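Local coordinates for protein phenol hydroxylase component phN (Pseudomonas stutzeri, PDB 3U52) that probably carries the diiron centre at which a multicomponent bacterial phenol hydroxylase oxidises its aromatic substrate, at residues S48-P53 with I244-E249; S197-L202 with A234-L239; N347-I352 with V487-Q492; G387-N392 with N483-G488. One frame throughout, in Å; residues are numbered along the deposited sequence.

Overall arrangement
The four contacts form two pairs, on opposite sides of the chain's centre. Interactions 1 and 2 both use helix 220-250, and their centres lie 14 Å apart. Interaction 2 holds two ligands of an iron ion. Interaction 1 lies farther along the same helix, supplies Trp50 to a xenon pocket, and touches interaction 2 through Pro53 and Trp50, which pack on Thr238 and Leu239. Interactions 3 and 4 share Val487 and Gly488, and their centres are only 8 Å apart. The loop 347-352 joins them, through Thr350 O to Tyr486 N at 2.9 Å. The two pairs do not touch: about 17 Å separates the nearest atoms of interactions 2 and 3.

Interaction 1 of 4, residues S48-P53 with I244-E249; sequences SQWEDP and IKFILE
Phe246 is the residue of helix 220-250 that meets Trp50 in the loop before helix 58-81. Phe246 turns its CB toward the loop, and CG stands anti to the backbone N (chi1 -179°), which presents a ring face to Trp50. The indole comes in by its six-membered edge. Trp50 CE3 lies 3.6 Å from Phe246 CG, toward the rim of the ring and not over its centre. The ring centroids are 5.2 Å apart and the planes stand at 75°, an edge-to-face pair. The outer part of the phenyl ring reaches the loop backbone, with Phe246 CE1 3.5 Å from Trp50 N. Trp47 and Ile44 also touch this ring. Ile247, next along, turns from the loop and packs on Phe188 and Thr192 of helix 187-216. No hydrogen bond links the two segments. This is aromatic packing of a loop on a helix, and it supplies Trp50 to a xenon pocket that also includes Trp47, Phe188 and Leu191.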
# COMPACT_ATOMS: atom_id res chain seq x y z
N SER A 48 -5.90 -16.24 -38.62
CA SER A 48 -5.64 -17.34 -37.68
C SER A 48 -4.13 -17.55 -37.43
O SER A 48 -3.71 -18.16 -36.43
CB SER A 48 -6.28 -18.64 -38.19
OG SER A 48 -5.41 -19.24 -39.13
N GLN A 49 -3.31 -17.00 -38.30
CA GLN A 49 -1.89 -17.02 -38.02
C GLN A 49 -1.43 -15.99 -36.98
O GLN A 49 -0.25 -15.99 -36.59
CB GLN A 49 -1.11 -16.93 -39.31
CG GLN A 49 -1.37 -18.16 -40.13
CD GLN A 49 -0.81 -18.05 -41.50
OE1 GLN A 49 -0.23 -19.02 -42.01
NE2 GLN A 49 -0.96 -16.88 -42.13
N TRP A 50 -2.35 -15.14 -36.53
CA TRP A 50 -2.09 -14.28 -35.36
C TRP A 50 -1.69 -15.13 -34.14
O TRP A 50 -2.42 -16.07 -33.78
CB TRP A 50 -3.36 -13.45 -35.04
CG TRP A 50 -3.16 -12.54 -33.86
CD1 TRP A 50 -3.52 -12.77 -32.57
CD2 TRP A 50 -2.52 -11.28 -33.88
NE1 TRP A 50 -3.14 -11.71 -31.77
CE2 TRP A 50 -2.53 -10.78 -32.55
CE3 TRP A 50 -1.96 -10.50 -34.90
CZ2 TRP A 50 -1.99 -9.51 -32.21
CZ3 TRP A 50 -1.40 -9.25 -34.56
CH2 TRP A 50 -1.42 -8.78 -33.22
N GLU A 51 -0.53 -14.84 -33.54
CA GLU A 51 -0.12 -15.48 -32.28
C GLU A 51 -0.41 -14.54 -31.14
O GLU A 51 0.02 -13.38 -31.19
CB GLU A 51 1.38 -15.84 -32.27
CG GLU A 51 1.80 -16.98 -33.25
CD GLU A 51 1.03 -18.29 -33.04
OE1 GLU A 51 0.85 -18.72 -31.86
OE2 GLU A 51 0.62 -18.91 -34.08
N ASP A 52 -1.13 -15.00 -30.12
CA ASP A 52 -1.51 -14.12 -28.99
C ASP A 52 -0.25 -13.65 -28.28
O ASP A 52 0.60 -14.46 -27.97
CB ASP A 52 -2.48 -14.82 -28.03
CG ASP A 52 -3.69 -15.45 -28.76
OD1 ASP A 52 -3.85 -16.69 -28.70
OD2 ASP A 52 -4.48 -14.75 -29.41
N PRO A 53 -0.08 -12.33 -28.13
CA PRO A 53 1.14 -11.82 -27.47
C PRO A 53 1.17 -12.05 -25.97
O PRO A 53 2.25 -11.96 -25.35
CB PRO A 53 1.13 -10.33 -27.81
CG PRO A 53 -0.32 -9.99 -28.09
CD PRO A 53 -0.95 -11.26 -28.64
N ILE A 244 4.30 -6.12 -36.05
CA ILE A 244 5.11 -5.97 -37.30
C ILE A 244 5.38 -7.29 -37.97
O ILE A 244 5.34 -7.33 -39.18
CB ILE A 244 6.52 -5.26 -37.22
CG1 ILE A 244 7.04 -5.30 -35.83
CG2 ILE A 244 6.54 -3.83 -38.00
CD1 ILE A 244 7.93 -6.43 -35.57
N LYS A 245 5.67 -8.34 -37.19
CA LYS A 245 5.91 -9.67 -37.75
C LYS A 245 4.68 -10.20 -38.45
O LYS A 245 4.78 -10.61 -39.60
CB LYS A 245 6.43 -10.65 -36.72
CG LYS A 245 7.75 -10.14 -36.09
CD LYS A 245 8.52 -11.21 -35.33
CE LYS A 245 10.03 -10.84 -35.28
NZ LYS A 245 10.87 -11.95 -34.65
N PHE A 246 3.52 -10.09 -37.80
CA PHE A 246 2.26 -10.54 -38.39
C PHE A 246 2.00 -9.88 -39.76
O PHE A 246 1.74 -10.56 -40.74
CB PHE A 246 1.07 -10.22 -37.49
CG PHE A 246 -0.22 -10.69 -38.05
CD1 PHE A 246 -0.51 -12.04 -38.11
CD2 PHE A 246 -1.13 -9.78 -38.58
CE1 PHE A 246 -1.74 -12.47 -38.69
CE2 PHE A 246 -2.33 -10.21 -39.12
CZ PHE A 246 -2.63 -11.55 -39.17
N ILE A 247 2.11 -8.57 -39.79
CA ILE A 247 1.83 -7.75 -41.00
C ILE A 247 2.83 -8.02 -42.12
O ILE A 247 2.43 -8.16 -43.29
CB ILE A 247 1.81 -6.25 -40.65
CG1 ILE A 247 0.62 -5.96 -39.74
CG2 ILE A 247 1.67 -5.40 -41.89
CD1 ILE A 247 0.54 -4.45 -39.32
N LEU A 248 4.12 -8.13 -41.75
CA LEU A 248 5.16 -8.40 -42.74
C LEU A 248 5.03 -9.80 -43.35
O LEU A 248 5.35 -9.99 -44.51
CB LEU A 248 6.56 -8.24 -42.12
CG LEU A 248 6.87 -6.77 -41.80
CD1 LEU A 248 8.14 -6.63 -40.91
CD2 LEU A 248 6.94 -5.93 -43.05
N GLU A 249 4.55 -10.76 -42.57
CA GLU A 249 4.45 -12.13 -43.06
C GLU A 249 3.20 -12.41 -43.86
O GLU A 249 3.14 -13.38 -44.61
CB GLU A 249 4.52 -13.08 -41.88
CG GLU A 249 5.95 -13.20 -41.38
CD GLU A 249 6.12 -14.18 -40.27
OE1 GLU A 249 5.22 -15.02 -40.09
OE2 GLU A 249 7.17 -14.09 -39.58

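Interaction 2 of 4, residues S197-L202 with A234-L239; sequences SFEYVL and ARHMTL. With FE (Fe (III) ion), chain H.
Tyr200 and Met237 mark the closest backbone approach, with their CA atoms 4.7 Å apart. They lie on helices 187-216 and 220-250, which follow each other in the chain and belong to the helical bundle that carries the diiron centre in this hydroxylase family. The axes of the two short segments pass 7.9 Å apart and cross at -98°. Segment 197-202 includes a wider pi-type turn, in which Leu202 N bonds to Ser197 O at 3.0 Å. The side chains of Glu199 and His236 lie side by side and point the same way, to one iron ion. Glu199 CG is anti to the carbonyl carbon and the chain bends at chi2 (-79°), which brings OE1 to the metal. Glu233 also binds this iron. The carboxylate and imidazole planes are 46° apart. Glu199 OE1 and His236 ND1 are close because they share the metal, and no hydrogen bond joins them. Beside the site, Tyr200 and Met237 cross at about a right angle. Tyr200 CD2 lies 3.7 Å from Met237 CB and 3.1 Å from Met237 O. Replacing Tyr200 by an alanine would probably leave Met237 CB and its carbonyl without their aromatic neighbour and open a gap between the helices. Met237 CG rests against Glu199 O at 3.3 Å. On the side of the imidazole away from the iron, His236 NE2 hydrogen-bonds Asp137, a second-shell partner that helps fix the ring. His236 ND1 binds the iron at 2.4 Å, and Glu199 OE1 binds it at 2.1 Å.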
# COMPACT_ATOMS: atom_id res chain seq x y z
N SER A 197 6.36 1.27 -33.24
CA SER A 197 7.36 2.35 -33.18
C SER A 197 7.50 2.98 -31.78
O SER A 197 8.61 3.15 -31.27
CB SER A 197 7.07 3.41 -34.27
OG SER A 197 7.06 2.81 -35.57
N PHE A 198 6.38 3.30 -31.15
CA PHE A 198 6.32 3.97 -29.86
C PHE A 198 6.58 2.91 -28.78
O PHE A 198 7.59 2.97 -28.05
CB PHE A 198 4.90 4.55 -29.72
CG PHE A 198 4.75 5.81 -28.89
CD1 PHE A 198 5.77 6.71 -28.69
CD2 PHE A 198 3.49 6.15 -28.38
CE1 PHE A 198 5.52 7.90 -27.91
CE2 PHE A 198 3.26 7.35 -27.65
CZ PHE A 198 4.26 8.19 -27.41
N GLU A 199 5.69 1.91 -28.71
CA GLU A 199 5.66 0.95 -27.58
C GLU A 199 6.70 -0.12 -27.60
O GLU A 199 6.87 -0.79 -26.61
CB GLU A 199 4.32 0.21 -27.48
CG GLU A 199 3.16 1.11 -27.15
CD GLU A 199 3.12 1.45 -25.67
OE1 GLU A 199 2.15 1.09 -24.99
OE2 GLU A 199 4.08 2.07 -25.18
N TYR A 200 7.33 -0.35 -28.74
CA TYR A 200 8.35 -1.36 -28.80
C TYR A 200 9.72 -0.75 -29.06
O TYR A 200 10.64 -0.91 -28.24
CB TYR A 200 8.00 -2.46 -29.81
CG TYR A 200 9.01 -3.57 -29.76
CD1 TYR A 200 10.00 -3.67 -30.71
CD2 TYR A 200 8.99 -4.49 -28.72
CE1 TYR A 200 10.97 -4.69 -30.63
CE2 TYR A 200 9.92 -5.48 -28.63
CZ TYR A 200 10.92 -5.59 -29.58
OH TYR A 200 11.85 -6.63 -29.47
N VAL A 201 9.89 -0.07 -30.17
CA VAL A 201 11.17 0.48 -30.52
C VAL A 201 11.68 1.62 -29.60
O VAL A 201 12.84 1.60 -29.16
CB VAL A 201 11.23 0.90 -31.99
CG1 VAL A 201 12.63 1.48 -32.33
CG2 VAL A 201 10.95 -0.32 -32.87
N LEU A 202 10.82 2.61 -29.30
CA LEU A 202 11.25 3.87 -28.68
C LEU A 202 10.81 4.00 -27.23
O LEU A 202 11.16 4.96 -26.55
CB LEU A 202 10.74 5.06 -29.52
CG LEU A 202 11.36 5.13 -30.94
CD1 LEU A 202 10.72 6.23 -31.80
CD2 LEU A 202 12.90 5.33 -30.89
N ALA A 234 5.41 -4.75 -20.53
CA ALA A 234 5.81 -6.04 -21.06
C ALA A 234 4.78 -6.60 -22.05
O ALA A 234 5.16 -7.15 -23.09
CB ALA A 234 6.07 -7.05 -19.94
N ARG A 235 3.49 -6.51 -21.74
CA ARG A 235 2.48 -6.95 -22.70
C ARG A 235 2.47 -6.01 -23.93
O ARG A 235 2.24 -6.45 -25.07
CB ARG A 235 1.10 -6.92 -22.04
CG ARG A 235 0.91 -7.94 -20.92
CD ARG A 235 -0.57 -8.09 -20.64
NE ARG A 235 -1.19 -6.85 -20.14
CZ ARG A 235 -1.15 -6.47 -18.86
NH1 ARG A 235 -0.54 -7.23 -17.95
NH2 ARG A 235 -1.72 -5.35 -18.47
N HIS A 236 2.63 -4.72 -23.69
CA HIS A 236 2.50 -3.73 -24.78
C HIS A 236 3.66 -3.89 -25.78
O HIS A 236 3.44 -3.80 -26.99
CB HIS A 236 2.40 -2.30 -24.24
CG HIS A 236 1.21 -2.11 -23.34
ND1 HIS A 236 0.98 -0.94 -22.65
CD2 HIS A 236 0.21 -2.95 -23.00
CE1 HIS A 236 -0.13 -1.06 -21.95
NE2 HIS A 236 -0.60 -2.28 -22.11
N MET A 237 4.86 -4.16 -25.28
CA MET A 237 6.00 -4.43 -26.16
C MET A 237 5.82 -5.71 -26.98
O MET A 237 6.20 -5.74 -28.14
CB MET A 237 7.31 -4.56 -25.37
CG MET A 237 7.66 -3.32 -24.61
SD MET A 237 9.18 -3.54 -23.64
CE MET A 237 10.41 -3.26 -24.92
N THR A 238 5.27 -6.76 -26.37
CA THR A 238 5.03 -7.99 -27.09
C THR A 238 3.97 -7.84 -28.17
O THR A 238 4.10 -8.42 -29.28
CB THR A 238 4.67 -9.16 -26.15
OG1 THR A 238 5.54 -9.17 -25.01
CG2 THR A 238 4.86 -10.46 -26.93
N LEU A 239 2.91 -7.07 -27.89
CA LEU A 239 1.95 -6.77 -28.95
C LEU A 239 2.66 -6.06 -30.13
O LEU A 239 2.47 -6.44 -31.30
CB LEU A 239 0.70 -6.02 -28.43
CG LEU A 239 -0.29 -5.32 -29.39
CD1 LEU A 239 -0.90 -6.34 -30.35
CD2 LEU A 239 -1.41 -4.64 -28.60
FE FE H . 2.18 1.08 -22.84

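Interaction 3 of 4, residues N347-I352 with V487-Q492; sequences NFHTWI and VGSPDQ
A water ties His349 to Asp491. It hydrogen-bonds His349 NE2 at 2.8 Å, in the plane of the imidazole, and accepts from Asp491 N at 2.9 Å. The bond to Asp491 N lies in the first turn of helix 490-498, where backbone N-H groups lack partners within the helix. The other ring nitrogen, His349 ND1, hydrogen-bonds Phe484 O, a bond that with the water fixes the rotation of the ring. Ser489 lies over one face of this ring. Ser489 CB is 3.9 Å from the centroid of the His349 ring and 25° off the normal, a CH-pi contact, and is nearest to CE1 and NE2. Ser489 is also the N-cap of the helix. Its side chain sits between the backbone N and the carbonyl carbon (chi1 60°), and there Ser489 OG accepts from Gln492 N at 3.1 Å. The bond is nearly straight, at 171°. The same OG hydrogen-bonds Tyr486 O, and both partners are backbone groups. Asp491 comes to the edge of the imidazole. Asp491 OD2 is 3.9 Å from His349 NE2, and the carboxylate stands almost perpendicular to the ring. The contact thus packs a loop against the N-terminal cap of the last helix. Around it, Lys98 of helix 94-103 touches His349 and makes a salt bridge with Asp491 OD2, Asn157 N, just after helix 125-155, bonds to Asp491 OD1, and Thr350 rests on helix 331-342.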
# COMPACT_ATOMS: atom_id res chain seq x y z
N ASN A 347 4.36 26.69 -19.15
CA ASN A 347 3.80 26.42 -17.83
C ASN A 347 4.84 25.77 -16.93
O ASN A 347 4.50 25.14 -15.94
CB ASN A 347 2.56 25.50 -17.97
CG ASN A 347 2.91 24.14 -18.56
OD1 ASN A 347 3.51 24.03 -19.63
ND2 ASN A 347 2.49 23.06 -17.87
N PHE A 348 6.11 25.86 -17.31
CA PHE A 348 7.24 25.43 -16.49
C PHE A 348 8.38 26.45 -16.55
O PHE A 348 8.47 27.27 -17.47
CB PHE A 348 7.73 23.98 -16.78
CG PHE A 348 8.28 23.77 -18.18
CD1 PHE A 348 9.60 24.08 -18.47
CD2 PHE A 348 7.46 23.31 -19.19
CE1 PHE A 348 10.12 23.87 -19.80
CE2 PHE A 348 7.94 23.10 -20.49
CZ PHE A 348 9.26 23.38 -20.81
N HIS A 349 9.24 26.38 -15.55
CA HIS A 349 10.43 27.25 -15.45
C HIS A 349 11.68 26.69 -16.12
O HIS A 349 11.80 25.48 -16.32
CB HIS A 349 10.79 27.46 -13.96
CG HIS A 349 9.62 27.92 -13.13
ND1 HIS A 349 8.91 29.05 -13.42
CD2 HIS A 349 9.05 27.38 -12.03
CE1 HIS A 349 7.95 29.21 -12.51
NE2 HIS A 349 8.01 28.20 -11.66
N THR A 350 12.62 27.57 -16.47
CA THR A 350 13.94 27.15 -16.93
C THR A 350 14.94 28.00 -16.16
O THR A 350 14.55 28.86 -15.40
CB THR A 350 14.15 27.40 -18.46
OG1 THR A 350 14.12 28.80 -18.68
CG2 THR A 350 13.02 26.71 -19.38
N TRP A 351 16.23 27.79 -16.36
CA TRP A 351 17.22 28.45 -15.50
C TRP A 351 18.53 28.13 -16.16
O TRP A 351 18.58 27.30 -17.07
CB TRP A 351 17.21 27.86 -14.07
CG TRP A 351 17.36 26.32 -14.06
CD1 TRP A 351 18.55 25.62 -14.08
CD2 TRP A 351 16.32 25.32 -14.08
NE1 TRP A 351 18.31 24.26 -14.13
CE2 TRP A 351 16.96 24.04 -14.11
CE3 TRP A 351 14.93 25.37 -14.05
CZ2 TRP A 351 16.23 22.83 -14.11
CZ3 TRP A 351 14.19 24.15 -14.07
CH2 TRP A 351 14.84 22.91 -14.11
N ILE A 352 19.60 28.77 -15.70
CA ILE A 352 20.92 28.38 -16.15
C ILE A 352 21.45 27.23 -15.27
O ILE A 352 21.39 27.33 -14.07
CB ILE A 352 21.85 29.63 -16.17
CG1 ILE A 352 21.30 30.64 -17.19
CG2 ILE A 352 23.30 29.26 -16.49
CD1 ILE A 352 21.88 32.01 -17.04
N VAL A 487 14.58 30.93 -10.87
CA VAL A 487 15.16 31.85 -9.86
C VAL A 487 14.21 33.05 -9.67
O VAL A 487 13.94 33.82 -10.58
CB VAL A 487 16.62 32.22 -10.24
CG1 VAL A 487 17.17 33.31 -9.34
CG2 VAL A 487 17.48 30.96 -10.19
N GLY A 488 13.65 33.12 -8.47
CA GLY A 488 12.72 34.16 -8.11
C GLY A 488 11.27 33.76 -8.28
O GLY A 488 10.37 34.61 -8.21
N SER A 489 11.02 32.49 -8.55
CA SER A 489 9.65 32.07 -8.84
C SER A 489 8.99 31.74 -7.54
O SER A 489 9.69 31.52 -6.57
CB SER A 489 9.65 30.82 -9.70
OG SER A 489 10.33 29.77 -9.00
N PRO A 490 7.65 31.71 -7.50
CA PRO A 490 6.96 31.20 -6.29
C PRO A 490 7.33 29.77 -5.91
O PRO A 490 7.50 29.50 -4.70
CB PRO A 490 5.48 31.31 -6.64
CG PRO A 490 5.42 32.34 -7.73
CD PRO A 490 6.71 32.24 -8.50
N ASP A 491 7.56 28.87 -6.90
CA ASP A 491 8.05 27.53 -6.58
C ASP A 491 9.37 27.58 -5.81
O ASP A 491 9.46 26.92 -4.77
CB ASP A 491 8.28 26.67 -7.82
CG ASP A 491 6.98 25.95 -8.34
OD1 ASP A 491 5.86 26.13 -7.80
OD2 ASP A 491 7.10 25.16 -9.33
N GLN A 492 10.38 28.34 -6.30
CA GLN A 492 11.65 28.50 -5.58
C GLN A 492 11.46 29.05 -4.14
O GLN A 492 12.01 28.50 -3.19
CB GLN A 492 12.65 29.38 -6.33
CG GLN A 492 14.00 29.38 -5.63
CD GLN A 492 14.92 30.52 -6.04
OE1 GLN A 492 16.11 30.31 -6.21
NE2 GLN A 492 14.38 31.72 -6.17
O HOH W 1 6.36 28.76 -9.53

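Interaction 4 of 4, residues G387-N392 with N483-G488; sequences GRRFYN and NFDYVG
Arg389 reaches across to Asp485 and ends in a side-on salt bridge. From CB, which is directed at the facing loop, the chain leaves with CG anti to the backbone N and then bends at chi2 (-72°). Arg389 CD passes 4.1 Å from Asp485 OD1. Arg389 NE donates to Asp485 OD1 at 2.9 Å, and Arg389 NH1 donates to the same OD1 at 3.1 Å. Both nitrogens therefore grip one atom, on its anti side, with the guanidinium and carboxylate planes 88° apart. Arg389 NH2 turns back to Phe390 O, 2.7 Å away, and also bonds Tyr340 O. One guanidinium face lies over the rim of the Tyr391 ring, with Tyr391 CE2 3.4 Å above the guanidinium plane. Tyr391 OH accepts from Asp485 N at 3.1 Å. Phe484 brings its edge to the face of Tyr391 in an offset T-shaped pair, planes at 77°. A methionine in place of Arg389 would lose both bonds to OD1 and is likely to leave the carboxylate without its charged mate. Asp485 OD2 accepts from Val487 N, forming an Asx turn. The two oxygens are thus used separately, and the positive guanidinium would probably favour the ionised form of Asp485.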
# COMPACT_ATOMS: atom_id res chain seq x y z
N GLY A 387 20.65 42.24 -14.79
CA GLY A 387 19.23 42.57 -14.81
C GLY A 387 18.60 42.56 -16.20
O GLY A 387 17.57 43.21 -16.42
N ARG A 388 19.23 41.85 -17.14
CA ARG A 388 18.76 41.72 -18.52
C ARG A 388 18.55 40.24 -18.91
O ARG A 388 18.99 39.80 -19.99
CB ARG A 388 19.76 42.36 -19.49
CG ARG A 388 19.94 43.91 -19.37
CD ARG A 388 20.72 44.49 -20.56
NE ARG A 388 22.07 43.94 -20.56
CZ ARG A 388 23.08 44.45 -19.86
NH1 ARG A 388 24.28 43.87 -19.90
NH2 ARG A 388 22.89 45.54 -19.11
N ARG A 389 17.87 39.48 -18.03
CA ARG A 389 17.63 38.04 -18.25
C ARG A 389 16.91 37.92 -19.60
O ARG A 389 15.83 38.51 -19.80
CB ARG A 389 16.77 37.45 -17.10
CG ARG A 389 16.78 35.89 -16.95
CD ARG A 389 16.01 35.23 -18.08
NE ARG A 389 15.58 33.86 -17.76
CZ ARG A 389 15.01 33.03 -18.64
NH1 ARG A 389 14.62 31.82 -18.25
NH2 ARG A 389 14.86 33.40 -19.90
N PHE A 390 17.55 37.23 -20.54
CA PHE A 390 17.05 37.18 -21.93
C PHE A 390 15.71 36.41 -22.07
O PHE A 390 15.63 35.23 -21.70
CB PHE A 390 18.15 36.56 -22.85
CG PHE A 390 17.70 36.33 -24.30
CD1 PHE A 390 17.32 37.40 -25.12
CD2 PHE A 390 17.74 35.04 -24.87
CE1 PHE A 390 16.91 37.16 -26.43
CE2 PHE A 390 17.36 34.82 -26.22
CZ PHE A 390 16.94 35.87 -26.97
N TYR A 391 14.69 37.12 -22.58
CA TYR A 391 13.50 36.51 -23.16
C TYR A 391 13.31 36.97 -24.59
O TYR A 391 13.52 38.15 -24.92
CB TYR A 391 12.25 36.87 -22.39
CG TYR A 391 12.23 36.36 -20.96
CD1 TYR A 391 12.70 37.16 -19.92
CD2 TYR A 391 11.72 35.08 -20.65
CE1 TYR A 391 12.66 36.73 -18.59
CE2 TYR A 391 11.69 34.64 -19.32
CZ TYR A 391 12.14 35.47 -18.31
OH TYR A 391 12.15 35.05 -17.01
N ASN A 392 12.98 36.02 -25.46
CA ASN A 392 12.79 36.34 -26.87
C ASN A 392 11.32 36.64 -27.12
O ASN A 392 10.48 35.75 -27.05
CB ASN A 392 13.30 35.19 -27.75
CG ASN A 392 13.20 35.48 -29.24
OD1 ASN A 392 12.60 36.48 -29.65
ND2 ASN A 392 13.73 34.57 -30.05
N ASN A 483 5.18 30.63 -15.15
CA ASN A 483 6.15 30.86 -16.23
C ASN A 483 7.42 31.59 -15.75
O ASN A 483 7.58 31.81 -14.53
CB ASN A 483 5.46 31.63 -17.37
CG ASN A 483 5.06 33.04 -16.97
OD1 ASN A 483 4.93 33.94 -17.81
ND2 ASN A 483 4.89 33.26 -15.68
N PHE A 484 8.32 31.93 -16.66
CA PHE A 484 9.53 32.69 -16.35
C PHE A 484 10.61 31.84 -15.68
O PHE A 484 10.37 30.66 -15.39
CB PHE A 484 9.25 33.91 -15.45
CG PHE A 484 8.32 34.96 -16.06
CD1 PHE A 484 8.53 35.43 -17.37
CD2 PHE A 484 7.28 35.49 -15.31
CE1 PHE A 484 7.68 36.41 -17.93
CE2 PHE A 484 6.41 36.47 -15.86
CZ PHE A 484 6.62 36.93 -17.17
N ASP A 485 11.79 32.43 -15.42
CA ASP A 485 12.89 31.74 -14.77
C ASP A 485 12.53 31.13 -13.41
O ASP A 485 11.72 31.66 -12.64
CB ASP A 485 14.07 32.71 -14.55
CG ASP A 485 15.39 32.00 -14.50
OD1 ASP A 485 16.06 31.97 -15.56
OD2 ASP A 485 15.78 31.45 -13.42
N TYR A 486 13.17 30.01 -13.10
CA TYR A 486 12.98 29.37 -11.80
C TYR A 486 13.45 30.27 -10.64
O TYR A 486 12.82 30.32 -9.55
CB TYR A 486 13.74 28.04 -11.75
CG TYR A 486 13.71 27.41 -10.38
CD1 TYR A 486 12.54 26.79 -9.89
CD2 TYR A 486 14.83 27.47 -9.55
CE1 TYR A 486 12.53 26.20 -8.59
CE2 TYR A 486 14.82 26.89 -8.27
CZ TYR A 486 13.67 26.27 -7.79
OH TYR A 486 13.71 25.68 -6.52
N VAL A 487 14.58 30.93 -10.87
CA VAL A 487 15.16 31.85 -9.86
C VAL A 487 14.21 33.05 -9.67
O VAL A 487 13.94 33.82 -10.58
CB VAL A 487 16.62 32.22 -10.24
CG1 VAL A 487 17.17 33.31 -9.34
CG2 VAL A 487 17.48 30.96 -10.19
N GLY A 488 13.65 33.12 -8.47
CA GLY A 488 12.72 34.16 -8.11
C GLY A 488 11.27 33.76 -8.28
O GLY A 488 10.37 34.61 -8.21